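Side-chain contact in autolysin E (Staphylococcus aureus, PDB 4PI8), which probably hydrolyses the glycan strands of bacterial peptidoglycan as a glycosidase, and here holds a NAG-NAM disaccharide in its pocket: residues Y94-V98 / I99-S103. The protein carries 1 engineered substitution. Numbering follows the deposited sequence.
Sequences YEVNV and IYLVS
Ile99 N comes 2.9 Å from Asn97 OD1, but its N-H points well to one side of that oxygen (117°) and the bond is weak. Tyr100 N makes the firmer one, 3.0 Å to the same OD1 and nearly straight at 168°, although the donor stands above the amide's carbonyl plane. Asn97 extends its amide away from its own N (chi1 180°), which carries OD1 to both backbone amides, while ND2 is hydrogen-bonded to the OH of Tyr212 on helix 200-215. The Tyr100 ring takes Val96 CG1 at its edge, 3.9 Å from CD2, and its OH is hydrogen-bonded to ND1 of His104. This is an asparagine N-cap on helix 98-108, a helix of the lysozyme-clan glycosidase domain, joined by a short loop to helix 84-94; the Tyr100 side chain lies about 9 Å from the bound N-acetylmuramic acid. Leu101 N donates to Asn97 O at 3.0 Å, the cap's own carbonyl, and Leu101 CD1 reaches Val96 CG1 at 4.1 Å; the Leu101 side chain also packs on Phe87 of helix 84-94. One residue on, Val102 N donates to Val98 O at 2.9 Å, and the CG2 methyls of the two valines meet loosely. Ser103 folds back, OG and N meeting Ile99 O from opposite faces of its plane, OG at 2.7 Å.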
# COMPACT_ATOMS: atom_id res chain seq x y z
N TYR A 94 -9.23 12.91 -1.08
CA TYR A 94 -9.51 11.63 -1.71
C TYR A 94 -10.21 10.65 -0.83
O TYR A 94 -10.50 9.53 -1.29
CB TYR A 94 -8.24 11.03 -2.31
CG TYR A 94 -7.64 11.91 -3.37
CD1 TYR A 94 -8.35 12.19 -4.53
CD2 TYR A 94 -6.40 12.50 -3.23
CE1 TYR A 94 -7.83 13.07 -5.49
CE2 TYR A 94 -5.91 13.34 -4.20
CZ TYR A 94 -6.63 13.63 -5.30
OH TYR A 94 -6.19 14.46 -6.30
N GLU A 95 -10.50 10.98 0.43
CA GLU A 95 -11.16 10.09 1.37
C GLU A 95 -10.33 8.80 1.52
O GLU A 95 -10.78 7.72 1.22
CB GLU A 95 -12.64 9.83 1.01
CG GLU A 95 -13.39 9.28 2.17
CD GLU A 95 -14.84 8.95 1.87
OE1 GLU A 95 -15.17 9.08 0.68
OE2 GLU A 95 -15.56 8.51 2.79
N VAL A 96 -9.13 9.00 2.05
CA VAL A 96 -8.18 7.89 2.25
C VAL A 96 -7.67 8.00 3.69
O VAL A 96 -7.14 9.06 4.08
CB VAL A 96 -7.01 8.00 1.32
CG1 VAL A 96 -6.00 6.90 1.57
CG2 VAL A 96 -7.44 7.88 -0.15
N ASN A 97 -7.83 6.94 4.46
CA ASN A 97 -7.39 6.88 5.89
C ASN A 97 -5.94 7.33 6.03
O ASN A 97 -5.07 6.70 5.42
CB ASN A 97 -7.65 5.47 6.37
CG ASN A 97 -7.25 5.23 7.80
OD1 ASN A 97 -6.14 5.58 8.23
ND2 ASN A 97 -8.03 4.45 8.51
N VAL A 98 -5.68 8.38 6.79
CA VAL A 98 -4.32 8.95 6.78
C VAL A 98 -3.35 8.06 7.55
O VAL A 98 -2.13 8.08 7.25
CB VAL A 98 -4.27 10.40 7.33
CG1 VAL A 98 -4.48 10.45 8.85
CG2 VAL A 98 -3.03 11.12 6.89
N ILE A 99 -3.84 7.31 8.52
CA ILE A 99 -2.93 6.39 9.22
C ILE A 99 -2.47 5.26 8.27
O ILE A 99 -1.30 4.86 8.27
CB ILE A 99 -3.50 5.90 10.53
CG1 ILE A 99 -3.52 7.02 11.58
CG2 ILE A 99 -2.75 4.69 11.04
CD1 ILE A 99 -4.26 6.71 12.85
N TYR A 100 -3.40 4.74 7.47
CA TYR A 100 -3.06 3.81 6.43
C TYR A 100 -2.07 4.44 5.49
O TYR A 100 -1.04 3.83 5.16
CB TYR A 100 -4.33 3.36 5.68
CG TYR A 100 -4.01 2.95 4.28
CD1 TYR A 100 -3.22 1.85 4.00
CD2 TYR A 100 -4.39 3.76 3.21
CE1 TYR A 100 -2.83 1.57 2.72
CE2 TYR A 100 -4.03 3.47 1.91
CZ TYR A 100 -3.19 2.42 1.69
OH TYR A 100 -2.75 2.19 0.39
N LEU A 101 -2.31 5.67 5.04
CA LEU A 101 -1.48 6.29 4.03
C LEU A 101 -0.04 6.45 4.54
O LEU A 101 0.94 6.12 3.82
CB LEU A 101 -2.04 7.63 3.59
CG LEU A 101 -1.59 8.18 2.27
CD1 LEU A 101 -1.93 7.28 1.09
CD2 LEU A 101 -2.21 9.56 2.13
N VAL A 102 0.11 6.94 5.76
CA VAL A 102 1.41 7.09 6.38
C VAL A 102 2.06 5.75 6.48
O VAL A 102 3.26 5.58 6.21
CB VAL A 102 1.29 7.78 7.76
CG1 VAL A 102 2.57 7.59 8.56
CG2 VAL A 102 0.93 9.28 7.57
N SER A 103 1.32 4.74 7.03
CA SER A 103 1.90 3.43 7.24
C SER A 103 2.38 2.79 5.96
O SER A 103 3.46 2.18 5.90
CB SER A 103 0.91 2.50 8.00
OG SER A 103 0.52 3.07 9.25